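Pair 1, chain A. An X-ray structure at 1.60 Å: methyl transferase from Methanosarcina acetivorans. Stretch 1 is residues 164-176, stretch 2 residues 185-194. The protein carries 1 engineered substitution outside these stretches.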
# COMPACT_ATOMS: atom_id res chain seq x y z
N PRO A 164 -10.50 14.31 5.17
CA PRO A 164 -11.71 14.17 6.01
C PRO A 164 -11.54 13.25 7.22
O PRO A 164 -12.14 13.52 8.27
CB PRO A 164 -12.75 13.61 5.04
CG PRO A 164 -12.35 14.16 3.74
CD PRO A 164 -10.85 14.13 3.74
N LEU A 165 -10.76 12.18 7.10
CA LEU A 165 -10.57 11.24 8.19
C LEU A 165 -9.16 11.21 8.75
O LEU A 165 -8.95 10.61 9.81
CB LEU A 165 -10.98 9.83 7.75
CG LEU A 165 -12.44 9.63 7.33
CD1 LEU A 165 -12.61 8.25 6.71
CD2 LEU A 165 -13.37 9.80 8.51
N PHE A 166 -8.18 11.82 8.07
CA PHE A 166 -6.79 11.71 8.48
C PHE A 166 -6.15 13.08 8.63
O PHE A 166 -6.57 14.06 8.00
CB PHE A 166 -5.96 10.91 7.47
CG PHE A 166 -6.40 9.49 7.31
CD1 PHE A 166 -7.43 9.16 6.44
CD2 PHE A 166 -5.80 8.47 8.04
CE1 PHE A 166 -7.85 7.85 6.31
CE2 PHE A 166 -6.22 7.17 7.91
CZ PHE A 166 -7.24 6.86 7.03
N ASN A 167 -5.12 13.14 9.46
CA ASN A 167 -4.26 14.31 9.52
C ASN A 167 -3.08 14.07 8.59
O ASN A 167 -2.36 13.07 8.73
CB ASN A 167 -3.80 14.58 10.95
CG ASN A 167 -4.95 14.96 11.86
OD1 ASN A 167 -5.82 15.75 11.48
ND2 ASN A 167 -4.97 14.38 13.04
N ILE A 168 -2.92 14.94 7.61
CA ILE A 168 -1.89 14.76 6.60
C ILE A 168 -0.61 15.36 7.16
O ILE A 168 -0.59 16.53 7.58
CB ILE A 168 -2.30 15.41 5.28
CG1 ILE A 168 -3.54 14.69 4.75
CG2 ILE A 168 -1.17 15.34 4.27
CD1 ILE A 168 -4.12 15.29 3.50
N ILE A 169 0.45 14.55 7.21
CA ILE A 169 1.73 15.04 7.70
C ILE A 169 2.55 15.64 6.57
O ILE A 169 3.01 16.78 6.66
CB ILE A 169 2.50 13.90 8.42
CG1 ILE A 169 1.61 13.24 9.49
CG2 ILE A 169 3.79 14.44 9.03
CD1 ILE A 169 1.17 14.16 10.60
N TYR A 170 2.67 14.90 5.47
CA TYR A 170 3.31 15.41 4.27
C TYR A 170 2.83 14.63 3.06
O TYR A 170 2.31 13.51 3.18
CB TYR A 170 4.84 15.35 4.37
CG TYR A 170 5.46 13.98 4.56
CD1 TYR A 170 5.49 13.03 3.52
CD2 TYR A 170 6.09 13.65 5.75
CE1 TYR A 170 6.09 11.80 3.69
CE2 TYR A 170 6.69 12.42 5.94
CZ TYR A 170 6.69 11.50 4.91
OH TYR A 170 7.29 10.28 5.09
N ILE A 171 2.98 15.24 1.89
CA ILE A 171 2.96 14.55 0.60
C ILE A 171 4.27 14.90 -0.09
O ILE A 171 4.48 16.06 -0.48
CB ILE A 171 1.75 14.97 -0.25
CG1 ILE A 171 0.44 14.80 0.53
CG2 ILE A 171 1.72 14.17 -1.55
CD1 ILE A 171 -0.76 15.46 -0.11
N LYS A 172 5.15 13.92 -0.22
CA LYS A 172 6.52 14.11 -0.68
C LYS A 172 6.70 13.55 -2.09
O LYS A 172 6.17 12.49 -2.42
CB LYS A 172 7.52 13.41 0.26
CG LYS A 172 8.03 14.28 1.38
CD LYS A 172 8.97 13.52 2.31
CE LYS A 172 9.37 14.41 3.47
NZ LYS A 172 9.94 13.67 4.62
N ASP A 173 7.48 14.26 -2.90
CA ASP A 173 7.93 13.71 -4.17
C ASP A 173 8.89 12.56 -3.90
O ASP A 173 9.86 12.71 -3.16
CB ASP A 173 8.62 14.78 -5.02
CG ASP A 173 7.65 15.82 -5.55
OD1 ASP A 173 7.71 16.97 -5.09
OD2 ASP A 173 6.84 15.47 -6.44
N VAL A 174 8.61 11.41 -4.50
CA VAL A 174 9.51 10.27 -4.41
C VAL A 174 9.58 9.58 -5.77
O VAL A 174 9.11 10.11 -6.78
CB VAL A 174 9.07 9.28 -3.31
CG1 VAL A 174 9.14 9.92 -1.92
CG2 VAL A 174 7.66 8.75 -3.60
N ILE A 175 10.20 8.42 -5.81
CA ILE A 175 10.33 7.61 -7.01
C ILE A 175 9.57 6.30 -6.79
O ILE A 175 9.52 5.80 -5.66
CB ILE A 175 11.81 7.35 -7.33
CG1 ILE A 175 12.45 8.62 -7.91
CG2 ILE A 175 11.97 6.20 -8.30
CD1 ILE A 175 11.67 9.20 -9.05
N PHE A 176 8.95 5.79 -7.85
CA PHE A 176 8.28 4.49 -7.83
C PHE A 176 9.05 3.58 -8.77
O PHE A 176 9.21 3.90 -9.96
CB PHE A 176 6.82 4.62 -8.25
CG PHE A 176 6.05 3.32 -8.18
CD1 PHE A 176 5.26 3.03 -7.09
CD2 PHE A 176 6.10 2.41 -9.23
CE1 PHE A 176 4.54 1.84 -7.02
CE2 PHE A 176 5.38 1.23 -9.18
CZ PHE A 176 4.61 0.94 -8.07
N ARG A 185 9.46 6.06 -11.93
CA ARG A 185 8.33 6.93 -12.23
C ARG A 185 8.18 7.95 -11.11
O ARG A 185 8.37 7.61 -9.94
CB ARG A 185 7.04 6.11 -12.36
CG ARG A 185 7.02 5.10 -13.49
CD ARG A 185 6.34 5.67 -14.72
NE ARG A 185 5.21 6.53 -14.39
CZ ARG A 185 3.93 6.22 -14.60
NH1 ARG A 185 2.97 7.08 -14.28
NH2 ARG A 185 3.61 5.05 -15.14
N GLN A 186 7.85 9.19 -11.47
CA GLN A 186 7.62 10.21 -10.46
C GLN A 186 6.40 9.85 -9.62
O GLN A 186 5.36 9.44 -10.15
CB GLN A 186 7.41 11.59 -11.10
CG GLN A 186 8.69 12.23 -11.61
CD GLN A 186 8.46 13.64 -12.08
OE1 GLN A 186 7.31 14.04 -12.31
NE2 GLN A 186 9.54 14.40 -12.24
N ALA A 187 6.53 10.02 -8.32
CA ALA A 187 5.54 9.47 -7.40
C ALA A 187 5.35 10.42 -6.22
O ALA A 187 6.15 11.34 -6.00
CB ALA A 187 5.97 8.08 -6.91
N TYR A 188 4.27 10.19 -5.48
CA TYR A 188 3.99 10.86 -4.22
C TYR A 188 3.99 9.85 -3.08
O TYR A 188 3.49 8.73 -3.23
CB TYR A 188 2.63 11.55 -4.23
CG TYR A 188 2.63 12.90 -4.90
CD1 TYR A 188 3.69 13.77 -4.74
CD2 TYR A 188 1.56 13.30 -5.70
CE1 TYR A 188 3.70 15.01 -5.36
CE2 TYR A 188 1.55 14.54 -6.32
CZ TYR A 188 2.63 15.39 -6.14
OH TYR A 188 2.63 16.62 -6.76
N LEU A 189 4.53 10.25 -1.93
CA LEU A 189 4.41 9.48 -0.70
C LEU A 189 3.64 10.31 0.31
O LEU A 189 4.08 11.40 0.71
CB LEU A 189 5.78 9.09 -0.14
CG LEU A 189 5.69 8.28 1.16
CD1 LEU A 189 5.24 6.86 0.87
CD2 LEU A 189 7.03 8.31 1.90
N LEU A 190 2.47 9.81 0.70
CA LEU A 190 1.66 10.43 1.73
C LEU A 190 1.99 9.80 3.07
O LEU A 190 2.00 8.57 3.21
CB LEU A 190 0.18 10.26 1.41
CG LEU A 190 -0.79 10.41 2.58
CD1 LEU A 190 -0.89 11.88 3.00
CD2 LEU A 190 -2.16 9.86 2.16
N SER A 191 2.24 10.65 4.06
CA SER A 191 2.29 10.25 5.46
C SER A 191 1.08 10.87 6.14
O SER A 191 0.92 12.10 6.13
CB SER A 191 3.58 10.70 6.14
OG SER A 191 3.53 10.47 7.54
N ALA A 192 0.22 10.03 6.71
CA ALA A 192 -0.98 10.52 7.37
C ALA A 192 -1.15 9.79 8.69
O ALA A 192 -0.57 8.72 8.91
CB ALA A 192 -2.21 10.33 6.46
N THR A 193 -1.94 10.39 9.59
CA THR A 193 -2.20 9.79 10.90
C THR A 193 -3.70 9.80 11.19
O THR A 193 -4.43 10.70 10.77
CB THR A 193 -1.45 10.50 12.04
OG1 THR A 193 -2.10 11.74 12.35
CG2 THR A 193 0.00 10.75 11.67
N LYS A 194 -4.15 8.79 11.93
CA LYS A 194 -5.57 8.66 12.24
C LYS A 194 -6.08 9.80 13.11
O LYS A 194 -5.59 10.03 14.21
CB LYS A 194 -5.84 7.31 12.92
CG LYS A 194 -7.26 7.15 13.42
CD LYS A 194 -7.60 5.69 13.70
CE LYS A 194 -9.06 5.54 14.08
NZ LYS A 194 -9.49 4.12 14.15
OXT LYS A 194 -7.02 10.52 12.74
O HOH W 1 6.49 13.30 -7.86

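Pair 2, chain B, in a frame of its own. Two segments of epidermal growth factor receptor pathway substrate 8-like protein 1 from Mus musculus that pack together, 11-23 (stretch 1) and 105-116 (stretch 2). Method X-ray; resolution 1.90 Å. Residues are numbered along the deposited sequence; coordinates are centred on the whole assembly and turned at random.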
# COMPACT_ATOMS: atom_id res chain seq x y z
N TYR B 11 -14.99 -11.85 8.80
CA TYR B 11 -15.78 -10.86 9.47
C TYR B 11 -16.12 -9.73 8.47
O TYR B 11 -15.31 -9.42 7.52
CB TYR B 11 -14.95 -10.22 10.56
CG TYR B 11 -14.38 -11.26 11.45
CD1 TYR B 11 -13.08 -11.77 11.24
CD2 TYR B 11 -15.15 -11.74 12.54
CE1 TYR B 11 -12.51 -12.74 12.09
CE2 TYR B 11 -14.56 -12.71 13.45
CZ TYR B 11 -13.27 -13.18 13.23
OH TYR B 11 -12.66 -14.04 14.04
N HIS B 12 -17.34 -9.24 8.54
CA HIS B 12 -17.62 -8.08 7.72
C HIS B 12 -17.18 -6.85 8.54
O HIS B 12 -17.46 -6.78 9.76
CB HIS B 12 -19.07 -7.96 7.41
CG HIS B 12 -19.56 -9.01 6.47
ND1 HIS B 12 -19.91 -8.73 5.17
CD2 HIS B 12 -19.64 -10.35 6.61
CE1 HIS B 12 -20.20 -9.86 4.56
NE2 HIS B 12 -20.04 -10.86 5.42
N VAL B 13 -16.46 -5.91 7.88
CA VAL B 13 -16.09 -4.72 8.60
C VAL B 13 -16.25 -3.55 7.62
O VAL B 13 -16.38 -3.80 6.43
CB VAL B 13 -14.53 -4.77 9.00
CG1 VAL B 13 -14.29 -5.97 9.91
CG2 VAL B 13 -13.73 -4.86 7.75
N ASN B 14 -16.07 -2.35 8.13
CA ASN B 14 -16.01 -1.16 7.26
C ASN B 14 -14.59 -0.63 7.37
O ASN B 14 -14.12 -0.22 8.45
CB ASN B 14 -16.93 -0.05 7.87
CG ASN B 14 -18.44 -0.33 7.54
OD1 ASN B 14 -18.72 -0.95 6.64
ND2 ASN B 14 -19.31 0.13 8.33
N HIS B 15 -13.92 -0.54 6.26
CA HIS B 15 -12.57 0.08 6.37
C HIS B 15 -12.79 1.58 6.53
O HIS B 15 -13.66 2.17 5.81
CB HIS B 15 -11.87 -0.25 5.03
CG HIS B 15 -10.62 0.55 4.89
ND1 HIS B 15 -10.56 1.78 4.21
CD2 HIS B 15 -9.37 0.35 5.39
CE1 HIS B 15 -9.33 2.28 4.32
NE2 HIS B 15 -8.58 1.43 5.02
N LEU B 16 -12.11 2.25 7.41
CA LEU B 16 -12.32 3.67 7.57
C LEU B 16 -11.16 4.46 6.91
O LEU B 16 -11.45 5.37 6.20
CB LEU B 16 -12.33 4.07 9.01
CG LEU B 16 -13.50 3.33 9.76
CD1 LEU B 16 -13.50 3.90 11.24
CD2 LEU B 16 -14.82 3.76 9.09
N VAL B 17 -9.88 4.14 7.19
CA VAL B 17 -8.76 4.94 6.62
C VAL B 17 -7.44 4.11 6.78
O VAL B 17 -7.38 3.18 7.63
CB VAL B 17 -8.59 6.29 7.52
CG1 VAL B 17 -7.80 6.06 8.82
CG2 VAL B 17 -7.81 7.29 6.66
N THR B 18 -6.47 4.32 5.87
CA THR B 18 -5.14 3.77 5.98
C THR B 18 -4.22 5.00 5.83
O THR B 18 -4.45 5.83 4.86
CB THR B 18 -4.92 2.85 4.88
OG1 THR B 18 -5.73 1.66 5.02
CG2 THR B 18 -3.40 2.44 4.87
N PHE B 19 -3.24 5.21 6.68
CA PHE B 19 -2.34 6.34 6.51
C PHE B 19 -0.95 5.92 6.92
O PHE B 19 -0.80 4.97 7.72
CB PHE B 19 -2.89 7.59 7.29
CG PHE B 19 -2.91 7.46 8.81
CD1 PHE B 19 -1.76 7.49 9.53
CD2 PHE B 19 -4.16 7.30 9.46
CE1 PHE B 19 -1.80 7.36 10.97
CE2 PHE B 19 -4.24 7.18 10.88
CZ PHE B 19 -3.09 7.20 11.63
N CYS B 20 0.09 6.56 6.37
CA CYS B 20 1.49 6.12 6.60
C CYS B 20 1.91 6.71 7.93
O CYS B 20 1.46 7.82 8.34
CB CYS B 20 2.50 6.75 5.47
SG CYS B 20 1.62 6.14 3.92
N LEU B 21 2.79 6.01 8.55
CA LEU B 21 3.35 6.48 9.87
C LEU B 21 4.79 6.89 9.68
O LEU B 21 5.58 6.06 9.39
CB LEU B 21 3.50 5.42 10.95
CG LEU B 21 2.31 5.01 11.67
CD1 LEU B 21 2.66 4.03 12.74
CD2 LEU B 21 1.74 6.27 12.35
N GLY B 22 5.12 8.13 9.91
CA GLY B 22 6.51 8.57 9.77
C GLY B 22 7.10 8.86 11.17
O GLY B 22 6.35 9.28 12.06
N GLU B 23 8.43 8.76 11.32
CA GLU B 23 9.12 8.95 12.62
C GLU B 23 9.00 10.36 13.14
O GLU B 23 9.31 10.58 14.30
CB GLU B 23 10.59 8.62 12.51
CG GLU B 23 10.83 7.23 11.92
CD GLU B 23 12.25 6.82 12.12
OE1 GLU B 23 13.08 7.73 12.09
OE2 GLU B 23 12.54 5.62 12.27
N ALA B 105 8.61 2.13 2.46
CA ALA B 105 9.64 2.74 3.32
C ALA B 105 9.11 2.94 4.78
O ALA B 105 9.92 2.97 5.73
CB ALA B 105 9.99 4.05 2.79
N GLN B 106 7.78 3.02 4.98
CA GLN B 106 7.23 3.32 6.29
C GLN B 106 6.09 2.35 6.58
O GLN B 106 5.46 1.83 5.65
CB GLN B 106 6.67 4.70 6.28
CG GLN B 106 7.81 5.83 6.34
CD GLN B 106 7.28 7.28 6.18
OE1 GLN B 106 6.11 7.54 5.68
NE2 GLN B 106 8.18 8.25 6.55
N PRO B 107 5.79 2.16 7.88
CA PRO B 107 4.66 1.25 8.22
C PRO B 107 3.34 2.07 7.96
O PRO B 107 3.35 3.30 7.81
CB PRO B 107 4.73 1.08 9.72
CG PRO B 107 5.90 2.00 10.19
CD PRO B 107 6.61 2.54 9.05
N ASP B 108 2.20 1.35 7.93
CA ASP B 108 0.93 2.05 7.72
C ASP B 108 0.01 1.65 8.92
O ASP B 108 0.15 0.47 9.43
CB ASP B 108 0.24 1.41 6.51
CG ASP B 108 1.00 1.63 5.19
OD1 ASP B 108 1.31 2.84 5.09
OD2 ASP B 108 1.22 0.70 4.32
N VAL B 109 -0.89 2.59 9.23
CA VAL B 109 -1.94 2.32 10.20
C VAL B 109 -3.24 2.06 9.41
O VAL B 109 -3.61 2.91 8.58
CB VAL B 109 -2.12 3.53 11.08
CG1 VAL B 109 -3.49 3.36 11.90
CG2 VAL B 109 -0.82 3.64 11.93
N HIS B 110 -3.93 0.95 9.64
CA HIS B 110 -5.22 0.74 9.00
C HIS B 110 -6.34 0.74 10.17
O HIS B 110 -6.17 0.06 11.23
CB HIS B 110 -5.27 -0.60 8.36
CG HIS B 110 -4.19 -0.87 7.34
ND1 HIS B 110 -4.32 -0.50 6.01
CD2 HIS B 110 -2.95 -1.45 7.45
CE1 HIS B 110 -3.20 -0.82 5.37
NE2 HIS B 110 -2.35 -1.38 6.21
N PHE B 111 -7.42 1.49 9.99
CA PHE B 111 -8.52 1.48 10.97
C PHE B 111 -9.76 0.89 10.30
O PHE B 111 -10.17 1.29 9.14
CB PHE B 111 -8.86 2.89 11.41
CG PHE B 111 -8.10 3.40 12.56
CD1 PHE B 111 -8.36 2.97 13.82
CD2 PHE B 111 -7.13 4.39 12.36
CE1 PHE B 111 -7.71 3.52 14.93
CE2 PHE B 111 -6.44 4.97 13.45
CZ PHE B 111 -6.73 4.56 14.79
N PHE B 112 -10.44 -0.01 11.08
CA PHE B 112 -11.69 -0.67 10.63
C PHE B 112 -12.70 -0.56 11.72
O PHE B 112 -12.37 -0.49 12.90
CB PHE B 112 -11.48 -2.15 10.28
CG PHE B 112 -10.40 -2.38 9.27
CD1 PHE B 112 -9.03 -2.52 9.68
CD2 PHE B 112 -10.70 -2.59 7.96
CE1 PHE B 112 -8.01 -2.90 8.77
CE2 PHE B 112 -9.66 -2.98 6.97
CZ PHE B 112 -8.31 -3.15 7.40
N GLN B 113 -13.95 -0.43 11.32
CA GLN B 113 -15.10 -0.29 12.27
C GLN B 113 -15.67 -1.66 12.26
O GLN B 113 -15.87 -2.29 11.23
CB GLN B 113 -16.14 0.57 11.66
CG GLN B 113 -17.26 0.84 12.53
CD GLN B 113 -18.10 1.90 11.88
OE1 GLN B 113 -18.47 1.85 10.65
NE2 GLN B 113 -18.40 2.89 12.68
N GLY B 114 -15.97 -2.22 13.42
CA GLY B 114 -16.45 -3.59 13.35
C GLY B 114 -17.98 -3.41 13.23
O GLY B 114 -18.46 -2.31 13.53
N LEU B 115 -18.70 -4.44 12.77
CA LEU B 115 -20.15 -4.31 12.77
C LEU B 115 -20.72 -5.16 13.98
O LEU B 115 -20.41 -4.96 15.16
CB LEU B 115 -20.64 -4.84 11.47
CG LEU B 115 -19.84 -4.05 10.34
CD1 LEU B 115 -20.06 -4.62 8.93
CD2 LEU B 115 -20.44 -2.59 10.43
N LEU B 116 -21.50 -6.17 13.64
CA LEU B 116 -22.12 -6.93 14.77
C LEU B 116 -21.07 -7.66 15.68
O LEU B 116 -21.21 -7.66 16.90
CB LEU B 116 -23.16 -7.94 14.18
CG LEU B 116 -24.05 -8.56 15.28
CD1 LEU B 116 -24.90 -7.61 16.14
CD2 LEU B 116 -25.02 -9.39 14.39
O HOH W 2 9.75 7.46 9.07

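The sharpest difference lies where A:Ile171 matches B:Thr18 and A:Leu190 matches B:His110. In pair 1 this non-hydrogen-bonded bridge is closed by apolar contact, A:Ile171 CG1 to A:Leu190 CD1 at 4.0 Å. In pair 2 it is polar: B:Thr18 OG1 and B:His110 ND1 are hydrogen-bonded at 2.8 Å, and the same OG1 bonds B:His15 NE2 at 2.9 Å, so one hydroxyl links two imidazoles. A:Ile168, the counterpart of B:His15, instead reaches A:Leu190 through CG2 to CD1 at 3.7 Å.

The backbones beneath these choices are nearly identical. Fourteen central residues superpose with an RMSD of 0.5 Å; both pairs are antiparallel strands, with N-to-C directions at 135° in pair 1 and 146° in pair 2, and they bury 1066 and 1064 Å².

Both also carry a beta bulge at the same place. A:Ile169 and B:Leu16 (CA atoms 0.5 Å apart) have phi/psi of -88/-50 and -104/-50, and their CA-to-CB bonds point toward the partner strand. One carbonyl therefore serves two successive amides: A:Ser191 O accepts from A:Ile169 N at 2.7 Å and weakly from A:Tyr170 N at 3.4 Å, while B:Phe111 O accepts from B:Leu16 N at 2.8 Å and weakly from B:Val17 N at 3.5 Å.

Just after the bulge, the aromatic residue changes strand. In pair 1, A:Tyr170 lays its ring against small A:Ser191, whose CB sits 3.5 Å from the centroid of the A:Tyr170 ring, 15° off the normal. Pair 2 puts B:Val17 opposite B:Phe111, and B:Val17 CG1 meets the ring edge at B:Phe111 CD2, 4.0 Å away. A second ring, B:Phe19 at the position of A:Lys172, covers B:Val109: B:Val109 CB is 4.0 Å from the B:Phe19 centroid. The end of A:Lys172 leads away from its partner strand.

On the other face, that of A:Ile171 and B:Thr18, the ring stays in stretch 2 but at a different position: A:Tyr188 in pair 1, B:Phe112 in pair 2. A:Tyr188 receives A:Ile171 CG2 over its ring, 4.1 Å from the centroid; its counterpart is B:Asp108. Conversely, the position of A:Ala192 is held by B:Phe112 in pair 2, toward whose face the edge of B:His15 is directed, with centroids 5.4 Å apart and planes at 76°.

A:Asn167 and B:Asn14 are the same residue at matched positions, their side-chain centres 0.8 Å apart. Their partners differ: B:Asn14 ND2 donates to B:Gln113 OE1 at 3.0 Å with an angle of 177°, whereas A:Asn167 CB merely approaches A:Thr193 OG1 at 3.6 Å.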